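Local atomic coordinates of L-iditol 2-dehydrogenase (Clostridium scindens, PDB entry 4OH1), a protein that probably catalyses the NAD+-dependent oxidation of L-iditol or a related polyol, as a zinc-containing member of the alcohol dehydrogenase family. Residues 34-40 with 132-138; 73-77 with 153-158; 97-103 with 140-146; 325-329 with 347-351. Residue numbers count along the deposited sequence, not the author numbering.

Contact 1: 34-40 with 132-138; sequences EEIRIKV and EYAVYHM
Ile-36, Ile-38, Ala-134 and Tyr-136 share the buried face of this strand pair. Ile-38 CG1 lies 4.2 Å from Tyr-136 CD2, and at one end Val-40 CG2 comes to 4.4 Å from Ala-134 CB. The ring of Tyr-136 (chi1 m, chi2 -89°) and both isoleucines also pack on Ile-141. Extended strands 35-40 and 133-137 run antiparallel, their axes 4.5 Å apart at 151°. Hydrogen-bonded pairs are Ile-36/Tyr-136 (Ile-36 N to Tyr-136 O 2.9 Å, Tyr-136 N to Ile-36 O 3.0 Å) and Ile-38/Ala-134 (Ile-38 N to Ala-134 O 2.8 Å, Ala-134 N to Ile-38 O 3.0 Å); Arg-37/Val-135 is a non-hydrogen-bonded pair between them, CA-CA 4.3 Å. This ladder belongs to the GroES-like domain of the zinc-dependent dehydrogenases, where strand 35-44 is flanked by strand 75-83 as well. On the other face Arg-37 CB meets Val-135 CG2 at 3.8 Å, Arg-37 CD reaches Tyr-133 CD2 at 3.8 Å and Lys-39 CG approaches Tyr-133 CE2 at 3.5 Å, while the Arg-37 guanidinium forms salt bridges with Asp-81 and Glu-30. Val-40 N donates to Glu-132 O (2.9 Å), and a water bridges Val-40 O and Glu-132 O. At the opposite end the backbone N of Met-138, a selenomethionine, donates to Glu-34 O (2.8 Å), and His-137 NE2 donates to Glu-34 OE1 (2.8 Å).

Contact 2: 73-77 with 153-158; sequences GHELS and YALVEP. With ZN (zinc ion), chain B.
No hydrogen bond links residues 73-77 to 153-158; a zinc ion joins them instead, drawing two glutamates and a histidine together. The site corresponds to the catalytic zinc site of the zinc-containing alcohol dehydrogenase family and probably serves the same role here, set between the start of strand 75-83 and that of helix 156-168. His-74 NE2 binds the zinc at 2.4 Å, Glu-75 OE2 at 2.1 Å and Glu-157 OE1 at 2.1 Å; two waters, each 2.4 Å from the metal, are also ligands, and Cys-46, seen as cysteinesulfonic acid, belongs to the same site. The shared ion explains why Glu-75 OE2 and Glu-157 OE1 approach to 3.2 Å despite like charge. Glu-75 OE1 has a second partner in a salt bridge with Lys-344. His-74 adopts chi1 p and chi2 -78°, Glu-75 is m,t, and Glu-157, whose CA-to-CB bond points toward 73-77, is t with chi2 -82°. Backbone proximity is greatest at Leu-76 and Ala-154, CA-CA 4.4 Å. Glu-75 and Leu-76 are extended, whereas Tyr-153 to Val-156 form a type I turn closed by Val-156 N to Tyr-153 O (3.1 Å), leaving Leu-155 as N-cap of the helix. Packing completes the contact: Ser-77 CB lies 4.4 Å from Tyr-153 CB, and Glu-75 CD touches Pro-158 CD at 3.5 Å. One zinc-bound water donates to Glu-157 OE2 at 2.5 Å.

Contact 3: 97-103 with 140-146; sequences KVVANYA and QIFPIPD
An antiparallel strand pair within the GroES-like domain, this contact brings strand 97-100 beside strand 141-143, with axes 4.6 Å apart at 142°. Val-99/Phe-142 is the hydrogen-bonded pair (Val-99 N to Phe-142 O 3.0 Å, Phe-142 N to Val-99 O 2.8 Å); Val-98/Pro-143 and Ala-100/Ile-141 are non-hydrogen-bonded. Ile-144 N to Lys-97 O (3.2 Å) and Asn-101 N to Gln-140 O (2.9 Å) extend the ladder. Val-98 CG1 packs on Ile-141 CG2 (3.7 Å), and Val-99 CG2 on Phe-142 CB (4.0 Å). Past the strand an Asx turn forms, Asn-101 OD1 (chi1 t) accepting from Ala-103 N at 3.1 Å; Tyr-102 within it stacks edge-to-face with zinc ligand His-74. Gln-140 NE2 donates to Asn-101 O (2.8 Å). Arg-113 of the second subunit makes a cation-pi contact with Phe-142 and a hydrogen bond to Ile-141 O. The Lys-97 side chain (chi1 m, then t from chi2 to chi4) donates from NZ to Asp-146 O (2.9 Å) and to Ala-148 O.

Contact 4: 325-329 with 347-351; sequences HTLTN and IKMDE
Strands 321-326 and 344-348, parallel neighbours of a beta-alpha-beta unit crossed over by helix 330-338, come to their ends here. His-325 pairs with Ile-347 (CA-CA 4.8 Å) and Thr-326 with Lys-348 (CA-CA 4.7 Å). His-325 O accepts from Lys-348 N at 2.6 Å, and Lys-348 O accepts from Leu-327 N at 2.9 Å, the alternation expected of parallel strands. Beyond the strands the chain terminus takes over: Glu-351 O receives Thr-328 N at 3.2 Å, while Glu-351 OXT receives Thr-328 OG1 (chi1 m) in a very short 2.5 Å bond. Arg-3 serves this end too, hydrogen-bonding Glu-351 O and Thr-328 OG1. A type I turn from Lys-348 to Glu-351 folds the C-terminus back, so that Lys-348 NZ can bridge Asp-350 OD1 and Glu-351 OE2, each at 2.8 Å, in a salt-bridge network. His-325 NE2 is satisfied by Asp-336 of the crossover helix. Just ahead of that helix, Thr-326 OG1 (chi1 p) accepts from Asn-329 N at 3.2 Å, an ST motif, and Asn-329 occupies the N-cap position without a side-chain capping bond. Leu-327 (t,p), its CA-to-CB bond pointing toward 347-351, supplies the apolar filling: its CB lies 4.1 Å from Ile-347 CG2, and its CD2 meets CE of Met-349, a selenomethionine, at 3.6 Å.

How the contacts relate
All four contacts reach one mixed sheet but use it differently. Contact 2 is wholly buried and held by metal coordination; contact 3, whose centre lies about 9 Å from that of contact 2, is a largely buried backbone ladder with an exposed end at Pro-143, Pro-145 and Asp-146, and His-74 CB meets Tyr-102 CB at 3.6 Å where they adjoin. Contacts 1 and 4 are only partly buried. Contacts 1 and 3 are antiparallel ladders whose apolar side chains merge, Ile-38 CD1 lying 3.6 Å from Val-98 CG2. Contact 4 is parallel, continued by hydrogen bonds to the C-terminal carboxylate, and touches contact 1 through Val-40 O and Met-349 CB at 3.3 Å, but neither contact 2 nor 3.

Contact 1: 34-40 with 132-138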
# COMPACT_ATOMS: atom_id res chain seq x y z
N GLU A 34 25.14 -23.86 -14.92
CA GLU A 34 24.17 -22.80 -14.72
C GLU A 34 24.72 -21.38 -14.81
O GLU A 34 24.00 -20.42 -14.50
CB GLU A 34 23.46 -23.00 -13.39
CG GLU A 34 22.73 -24.33 -13.36
CD GLU A 34 21.83 -24.46 -12.18
OE1 GLU A 34 21.65 -23.50 -11.40
OE2 GLU A 34 21.31 -25.56 -12.02
N GLU A 35 25.98 -21.26 -15.26
CA GLU A 35 26.67 -19.99 -15.27
C GLU A 35 26.83 -19.49 -16.67
O GLU A 35 26.61 -20.21 -17.62
CB GLU A 35 28.04 -20.11 -14.60
CG GLU A 35 27.95 -20.24 -13.10
CD GLU A 35 29.30 -20.47 -12.42
OE1 GLU A 35 30.29 -20.94 -13.03
OE2 GLU A 35 29.37 -20.20 -11.22
N ILE A 36 27.23 -18.22 -16.79
CA ILE A 36 27.30 -17.52 -18.05
C ILE A 36 28.51 -16.64 -17.95
O ILE A 36 28.73 -15.97 -16.93
CB ILE A 36 26.05 -16.62 -18.23
CG1 ILE A 36 24.78 -17.46 -18.23
CG2 ILE A 36 26.14 -15.85 -19.51
CD1 ILE A 36 23.57 -16.69 -18.57
N ARG A 37 29.30 -16.60 -19.01
CA ARG A 37 30.41 -15.70 -19.07
C ARG A 37 30.06 -14.55 -19.99
O ARG A 37 29.54 -14.74 -21.09
CB ARG A 37 31.66 -16.40 -19.55
CG ARG A 37 32.84 -15.46 -19.60
CD ARG A 37 33.77 -15.82 -20.74
NE ARG A 37 34.48 -16.99 -20.37
CZ ARG A 37 34.91 -17.93 -21.21
NH1 ARG A 37 34.72 -17.89 -22.52
NH2 ARG A 37 35.56 -18.95 -20.68
N ILE A 38 30.36 -13.35 -19.49
CA ILE A 38 30.12 -12.11 -20.18
C ILE A 38 31.41 -11.58 -20.67
O ILE A 38 32.39 -11.52 -19.94
CB ILE A 38 29.57 -10.95 -19.21
CG1 ILE A 38 28.34 -11.36 -18.47
CG2 ILE A 38 29.24 -9.70 -19.96
CD1 ILE A 38 27.43 -12.13 -19.35
N LYS A 39 31.39 -11.08 -21.87
CA LYS A 39 32.44 -10.23 -22.29
C LYS A 39 31.99 -8.81 -21.90
O LYS A 39 31.00 -8.30 -22.44
CB LYS A 39 32.60 -10.28 -23.78
CG LYS A 39 33.82 -9.61 -24.19
CD LYS A 39 33.79 -9.08 -25.58
CE LYS A 39 35.21 -8.65 -25.91
NZ LYS A 39 35.23 -7.97 -27.20
N VAL A 40 32.78 -8.15 -21.05
CA VAL A 40 32.35 -6.90 -20.49
C VAL A 40 32.72 -5.81 -21.46
O VAL A 40 33.84 -5.73 -21.91
CB VAL A 40 32.95 -6.66 -19.13
CG1 VAL A 40 32.38 -5.37 -18.52
CG2 VAL A 40 32.62 -7.81 -18.21
N GLU A 132 37.77 -8.05 -18.10
CA GLU A 132 37.34 -8.18 -19.49
C GLU A 132 36.30 -9.27 -19.69
O GLU A 132 35.48 -9.18 -20.59
CB GLU A 132 38.54 -8.46 -20.38
CG GLU A 132 39.43 -7.26 -20.55
CD GLU A 132 40.63 -7.58 -21.41
OE1 GLU A 132 41.24 -8.68 -21.20
OE2 GLU A 132 40.97 -6.71 -22.25
N TYR A 133 36.33 -10.30 -18.83
CA TYR A 133 35.34 -11.37 -18.89
C TYR A 133 34.95 -11.71 -17.49
O TYR A 133 35.81 -11.81 -16.61
CB TYR A 133 35.90 -12.66 -19.57
CG TYR A 133 36.28 -12.44 -21.01
CD1 TYR A 133 37.51 -11.93 -21.34
CD2 TYR A 133 35.37 -12.65 -22.03
CE1 TYR A 133 37.83 -11.68 -22.65
CE2 TYR A 133 35.69 -12.39 -23.35
CZ TYR A 133 36.92 -11.93 -23.64
OH TYR A 133 37.24 -11.66 -24.94
N ALA A 134 33.68 -11.89 -17.25
CA ALA A 134 33.26 -12.25 -15.90
C ALA A 134 32.15 -13.27 -15.97
O ALA A 134 31.35 -13.23 -16.91
CB ALA A 134 32.78 -11.01 -15.16
N VAL A 135 32.08 -14.12 -14.94
CA VAL A 135 31.12 -15.20 -14.88
C VAL A 135 30.14 -14.94 -13.76
O VAL A 135 30.51 -14.49 -12.67
CB VAL A 135 31.84 -16.58 -14.67
CG1 VAL A 135 30.85 -17.68 -14.29
CG2 VAL A 135 32.55 -16.99 -15.95
N TYR A 136 28.88 -15.27 -14.02
CA TYR A 136 27.81 -15.08 -13.06
C TYR A 136 26.87 -16.27 -13.19
O TYR A 136 26.80 -16.91 -14.24
CB TYR A 136 27.03 -13.78 -13.41
CG TYR A 136 27.82 -12.49 -13.28
CD1 TYR A 136 27.88 -11.77 -12.08
CD2 TYR A 136 28.57 -12.03 -14.34
CE1 TYR A 136 28.67 -10.59 -11.97
CE2 TYR A 136 29.32 -10.87 -14.24
CZ TYR A 136 29.37 -10.16 -13.07
OH TYR A 136 30.16 -9.04 -13.05
N HIS A 137 26.05 -16.50 -12.18
CA HIS A 137 24.98 -17.49 -12.28
C HIS A 137 23.90 -16.93 -13.18
O HIS A 137 23.67 -15.72 -13.20
CB HIS A 137 24.42 -17.80 -10.90
CG HIS A 137 23.46 -18.93 -10.89
ND1 HIS A 137 22.10 -18.74 -10.89
CD2 HIS A 137 23.66 -20.27 -10.86
CE1 HIS A 137 21.49 -19.91 -10.88
NE2 HIS A 137 22.42 -20.86 -10.85
N MSE A 138 23.25 -17.78 -13.95
CA MSE A 138 22.23 -17.32 -14.88
C MSE A 138 21.13 -16.43 -14.23
O MSE A 138 20.63 -15.54 -14.84
CB MSE A 138 21.58 -18.54 -15.56
CG MSE A 138 20.83 -19.46 -14.62
SE MSE A 138 20.41 -21.22 -15.47
CE MSE A 138 19.35 -21.99 -13.96
O HOH W 1 36.08 -7.28 -22.33

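Contact 2: 73-77 with 153-158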
# COMPACT_ATOMS: atom_id res chain seq x y z
N GLY A 73 34.01 -4.12 -8.84
CA GLY A 73 33.23 -3.59 -9.97
C GLY A 73 31.93 -4.33 -9.95
O GLY A 73 31.93 -5.54 -9.91
N HIS A 74 30.82 -3.62 -9.92
CA HIS A 74 29.51 -4.26 -9.92
C HIS A 74 28.47 -3.56 -10.82
O HIS A 74 27.26 -3.81 -10.71
CB HIS A 74 29.03 -4.36 -8.48
CG HIS A 74 28.76 -3.03 -7.89
ND1 HIS A 74 29.77 -2.21 -7.45
CD2 HIS A 74 27.62 -2.32 -7.78
CE1 HIS A 74 29.25 -1.06 -7.05
NE2 HIS A 74 27.95 -1.11 -7.24
N GLU A 75 28.92 -2.68 -11.71
CA GLU A 75 28.07 -1.95 -12.59
C GLU A 75 28.57 -2.18 -13.99
O GLU A 75 29.63 -1.67 -14.34
CB GLU A 75 28.09 -0.47 -12.25
CG GLU A 75 27.75 -0.15 -10.79
CD GLU A 75 27.66 1.38 -10.48
OE1 GLU A 75 28.01 2.25 -11.32
OE2 GLU A 75 27.20 1.72 -9.38
N LEU A 76 27.89 -3.01 -14.76
CA LEU A 76 28.47 -3.43 -16.07
C LEU A 76 27.44 -3.89 -17.08
O LEU A 76 26.33 -4.42 -16.73
CB LEU A 76 29.52 -4.52 -15.92
CG LEU A 76 28.95 -5.86 -15.42
CD1 LEU A 76 29.69 -7.01 -15.96
CD2 LEU A 76 28.90 -5.91 -13.92
N SER A 77 27.79 -3.66 -18.33
CA SER A 77 27.03 -4.21 -19.44
C SER A 77 28.01 -4.93 -20.36
O SER A 77 29.16 -4.59 -20.39
CB SER A 77 26.34 -3.08 -20.21
OG SER A 77 27.30 -2.19 -20.69
N TYR A 153 23.44 1.33 -20.43
CA TYR A 153 22.96 0.18 -19.62
C TYR A 153 23.95 -0.28 -18.58
O TYR A 153 23.60 -1.03 -17.70
CB TYR A 153 22.51 -0.99 -20.52
CG TYR A 153 21.18 -0.71 -21.22
CD1 TYR A 153 21.14 0.06 -22.35
CD2 TYR A 153 19.99 -1.22 -20.74
CE1 TYR A 153 19.94 0.35 -22.97
CE2 TYR A 153 18.81 -0.98 -21.39
CZ TYR A 153 18.78 -0.19 -22.49
OH TYR A 153 17.60 0.08 -23.11
N ALA A 154 25.19 0.16 -18.69
CA ALA A 154 26.12 -0.03 -17.60
C ALA A 154 25.60 0.61 -16.30
O ALA A 154 26.05 0.28 -15.21
CB ALA A 154 27.44 0.59 -17.95
N LEU A 155 24.71 1.58 -16.41
CA LEU A 155 24.16 2.23 -15.21
C LEU A 155 22.91 1.57 -14.71
O LEU A 155 22.29 2.14 -13.83
CB LEU A 155 23.90 3.73 -15.43
CG LEU A 155 25.20 4.49 -15.13
CD1 LEU A 155 26.42 3.99 -15.90
CD2 LEU A 155 24.93 5.91 -15.51
N VAL A 156 22.55 0.39 -15.21
CA VAL A 156 21.38 -0.30 -14.69
C VAL A 156 21.39 -0.52 -13.20
O VAL A 156 20.31 -0.36 -12.53
CB VAL A 156 21.07 -1.61 -15.42
CG1 VAL A 156 20.08 -2.46 -14.66
CG2 VAL A 156 20.49 -1.33 -16.80
N GLU A 157 22.53 -0.88 -12.63
CA GLU A 157 22.53 -1.24 -11.21
C GLU A 157 22.36 0.00 -10.34
O GLU A 157 21.58 -0.00 -9.40
CB GLU A 157 23.78 -2.04 -10.79
CG GLU A 157 23.78 -2.49 -9.27
CD GLU A 157 24.25 -1.41 -8.33
OE1 GLU A 157 24.95 -0.49 -8.81
OE2 GLU A 157 23.88 -1.40 -7.12
N PRO A 158 23.10 1.06 -10.62
CA PRO A 158 22.83 2.21 -9.77
C PRO A 158 21.40 2.78 -9.93
O PRO A 158 20.84 3.25 -8.95
CB PRO A 158 23.89 3.22 -10.15
CG PRO A 158 24.45 2.77 -11.39
CD PRO A 158 24.28 1.27 -11.43
ZN ZN B . 26.38 0.66 -7.81
O HOH W 2 25.49 -0.16 -5.75
O HOH W 3 25.05 2.43 -6.89

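Contact 3: 97-103 with 140-146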
# COMPACT_ATOMS: atom_id res chain seq x y z
N LYS A 97 23.15 -9.20 -25.71
CA LYS A 97 23.48 -8.09 -24.82
C LYS A 97 22.80 -8.26 -23.44
O LYS A 97 21.60 -8.55 -23.37
CB LYS A 97 23.04 -6.79 -25.46
CG LYS A 97 23.87 -6.42 -26.70
CD LYS A 97 23.50 -5.08 -27.22
CE LYS A 97 24.33 -4.71 -28.40
NZ LYS A 97 23.80 -3.41 -28.89
N VAL A 98 23.57 -8.02 -22.36
CA VAL A 98 23.09 -8.20 -21.01
C VAL A 98 23.71 -7.23 -20.00
O VAL A 98 24.73 -6.58 -20.27
CB VAL A 98 23.40 -9.62 -20.52
CG1 VAL A 98 22.70 -10.67 -21.39
CG2 VAL A 98 24.92 -9.88 -20.51
N VAL A 99 23.09 -7.19 -18.82
CA VAL A 99 23.67 -6.62 -17.64
C VAL A 99 23.60 -7.68 -16.59
O VAL A 99 22.85 -8.68 -16.71
CB VAL A 99 23.00 -5.36 -17.16
CG1 VAL A 99 23.14 -4.26 -18.19
CG2 VAL A 99 21.52 -5.59 -16.83
N ALA A 100 24.40 -7.48 -15.57
CA ALA A 100 24.52 -8.44 -14.48
C ALA A 100 24.22 -7.79 -13.14
O ALA A 100 24.54 -6.62 -12.92
CB ALA A 100 25.94 -8.99 -14.45
N ASN A 101 23.59 -8.56 -12.26
CA ASN A 101 23.38 -8.22 -10.89
C ASN A 101 24.47 -8.90 -10.05
O ASN A 101 24.52 -10.10 -10.01
CB ASN A 101 21.99 -8.69 -10.47
CG ASN A 101 21.67 -8.40 -9.03
OD1 ASN A 101 22.42 -7.74 -8.31
ND2 ASN A 101 20.53 -8.88 -8.59
N TYR A 102 25.32 -8.13 -9.37
CA TYR A 102 26.43 -8.65 -8.61
C TYR A 102 25.94 -9.58 -7.52
O TYR A 102 26.68 -10.46 -7.08
CB TYR A 102 27.26 -7.49 -7.97
CG TYR A 102 26.46 -6.69 -6.93
CD1 TYR A 102 25.67 -5.61 -7.30
CD2 TYR A 102 26.46 -7.05 -5.61
CE1 TYR A 102 24.91 -4.90 -6.37
CE2 TYR A 102 25.70 -6.35 -4.67
CZ TYR A 102 24.93 -5.28 -5.06
OH TYR A 102 24.15 -4.60 -4.13
N ALA A 103 24.71 -9.39 -7.05
CA ALA A 103 24.25 -10.09 -5.84
C ALA A 103 23.68 -11.46 -6.20
O ALA A 103 22.88 -11.56 -7.10
CB ALA A 103 23.18 -9.25 -5.12
N GLN A 140 21.63 -14.14 -12.34
CA GLN A 140 22.16 -12.79 -12.22
C GLN A 140 22.17 -12.09 -13.52
O GLN A 140 22.58 -10.98 -13.54
CB GLN A 140 23.59 -12.83 -11.66
CG GLN A 140 23.64 -13.49 -10.30
CD GLN A 140 25.04 -13.64 -9.74
OE1 GLN A 140 25.63 -14.71 -9.84
NE2 GLN A 140 25.56 -12.58 -9.11
N ILE A 141 21.76 -12.71 -14.62
CA ILE A 141 22.02 -12.14 -15.93
C ILE A 141 20.75 -11.71 -16.56
O ILE A 141 19.84 -12.53 -16.64
CB ILE A 141 22.70 -13.18 -16.86
CG1 ILE A 141 24.10 -13.48 -16.37
CG2 ILE A 141 22.75 -12.71 -18.28
CD1 ILE A 141 25.04 -12.31 -16.32
N PHE A 142 20.71 -10.48 -17.07
CA PHE A 142 19.45 -9.89 -17.57
C PHE A 142 19.61 -9.39 -18.96
O PHE A 142 20.46 -8.60 -19.24
CB PHE A 142 19.00 -8.66 -16.71
CG PHE A 142 18.57 -9.03 -15.32
CD1 PHE A 142 19.49 -9.17 -14.31
CD2 PHE A 142 17.26 -9.34 -15.07
CE1 PHE A 142 19.09 -9.58 -13.03
CE2 PHE A 142 16.83 -9.75 -13.79
CZ PHE A 142 17.76 -9.84 -12.77
N PRO A 143 18.74 -9.80 -19.86
CA PRO A 143 18.92 -9.27 -21.21
C PRO A 143 18.36 -7.86 -21.37
O PRO A 143 17.40 -7.47 -20.70
CB PRO A 143 18.15 -10.26 -22.08
CG PRO A 143 17.08 -10.67 -21.22
CD PRO A 143 17.71 -10.82 -19.82
N ILE A 144 18.96 -7.14 -22.29
CA ILE A 144 18.55 -5.80 -22.66
C ILE A 144 18.32 -5.74 -24.19
O ILE A 144 18.63 -6.67 -24.87
CB ILE A 144 19.62 -4.81 -22.21
CG1 ILE A 144 20.91 -4.99 -22.99
CG2 ILE A 144 19.93 -5.02 -20.70
CD1 ILE A 144 22.03 -4.08 -22.49
N PRO A 145 17.74 -4.66 -24.71
CA PRO A 145 17.41 -4.69 -26.12
C PRO A 145 18.59 -4.93 -27.06
O PRO A 145 19.71 -4.47 -26.80
CB PRO A 145 16.83 -3.29 -26.34
CG PRO A 145 16.22 -2.97 -25.09
CD PRO A 145 17.18 -3.47 -24.06
N ASP A 146 18.36 -5.62 -28.16
CA ASP A 146 19.42 -5.90 -29.13
C ASP A 146 20.09 -4.66 -29.64
O ASP A 146 21.29 -4.62 -29.83
CB ASP A 146 18.86 -6.66 -30.29
CG ASP A 146 18.27 -7.98 -29.87
OD1 ASP A 146 18.66 -8.46 -28.78
OD2 ASP A 146 17.41 -8.50 -30.60
O HOH W 4 19.75 -9.35 -25.29
O HOH W 5 21.26 -8.83 -27.64

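Contact 4: 325-329 with 347-351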
# COMPACT_ATOMS: atom_id res chain seq x y z
N HIS A 325 36.48 6.50 -20.23
CA HIS A 325 37.86 6.12 -20.52
C HIS A 325 37.93 4.68 -21.01
O HIS A 325 37.02 3.90 -20.78
CB HIS A 325 38.70 6.23 -19.27
CG HIS A 325 38.85 7.62 -18.75
ND1 HIS A 325 39.77 8.52 -19.25
CD2 HIS A 325 38.22 8.26 -17.73
CE1 HIS A 325 39.70 9.65 -18.57
NE2 HIS A 325 38.77 9.52 -17.64
N THR A 326 39.04 4.32 -21.66
CA THR A 326 39.32 2.94 -22.05
C THR A 326 39.94 2.21 -20.87
O THR A 326 40.56 2.83 -19.99
CB THR A 326 40.31 2.89 -23.18
OG1 THR A 326 41.50 3.57 -22.77
CG2 THR A 326 39.75 3.58 -24.44
N LEU A 327 39.74 0.89 -20.82
CA LEU A 327 40.42 0.11 -19.80
C LEU A 327 41.91 0.39 -19.83
O LEU A 327 42.55 0.49 -18.81
CB LEU A 327 40.12 -1.36 -19.96
CG LEU A 327 40.80 -2.29 -18.98
CD1 LEU A 327 40.62 -1.81 -17.53
CD2 LEU A 327 40.27 -3.74 -19.13
N THR A 328 42.47 0.54 -21.01
CA THR A 328 43.90 0.83 -21.11
C THR A 328 44.25 2.04 -20.28
O THR A 328 45.31 2.08 -19.66
CB THR A 328 44.29 1.08 -22.58
OG1 THR A 328 43.93 -0.07 -23.35
CG2 THR A 328 45.76 1.29 -22.73
N ASN A 329 43.39 3.05 -20.30
CA ASN A 329 43.65 4.30 -19.56
C ASN A 329 42.98 4.35 -18.22
O ASN A 329 42.61 5.44 -17.79
CB ASN A 329 43.18 5.48 -20.39
CG ASN A 329 43.98 5.64 -21.64
OD1 ASN A 329 45.08 5.15 -21.70
ND2 ASN A 329 43.44 6.28 -22.65
N ILE A 347 34.12 3.10 -17.97
CA ILE A 347 35.27 2.54 -18.62
C ILE A 347 34.88 1.59 -19.73
O ILE A 347 34.14 0.67 -19.51
CB ILE A 347 36.13 1.79 -17.62
CG1 ILE A 347 36.62 2.74 -16.55
CG2 ILE A 347 37.33 1.15 -18.36
CD1 ILE A 347 37.45 2.10 -15.47
N LYS A 348 35.43 1.79 -20.91
CA LYS A 348 35.15 0.87 -22.00
C LYS A 348 36.16 -0.26 -21.95
O LYS A 348 37.33 -0.05 -22.20
CB LYS A 348 35.21 1.59 -23.32
CG LYS A 348 34.64 0.72 -24.42
CD LYS A 348 34.37 1.56 -25.65
CE LYS A 348 33.49 0.80 -26.59
NZ LYS A 348 34.29 -0.20 -27.31
N MSE A 349 35.68 -1.45 -21.67
CA MSE A 349 36.50 -2.57 -21.25
C MSE A 349 37.19 -3.41 -22.34
O MSE A 349 38.14 -4.14 -22.05
CB MSE A 349 35.69 -3.50 -20.38
CG MSE A 349 35.22 -2.86 -19.08
SE MSE A 349 36.62 -2.36 -17.79
CE MSE A 349 37.11 -4.21 -17.40
N ASP A 350 36.72 -3.28 -23.57
CA ASP A 350 37.35 -3.93 -24.71
C ASP A 350 38.29 -2.97 -25.45
O ASP A 350 38.59 -3.18 -26.61
CB ASP A 350 36.28 -4.50 -25.66
CG ASP A 350 35.33 -3.44 -26.19
OD1 ASP A 350 35.54 -2.24 -25.92
OD2 ASP A 350 34.33 -3.80 -26.84
N GLU A 351 38.74 -1.89 -24.80
CA GLU A 351 39.76 -1.04 -25.40
C GLU A 351 40.83 -0.65 -24.39
O GLU A 351 40.75 -1.03 -23.24
CB GLU A 351 39.14 0.22 -25.98
CG GLU A 351 38.35 -0.02 -27.23
CD GLU A 351 37.68 1.24 -27.71
OE1 GLU A 351 38.27 2.33 -27.57
OE2 GLU A 351 36.53 1.16 -28.19
OXT GLU A 351 41.83 0.03 -24.69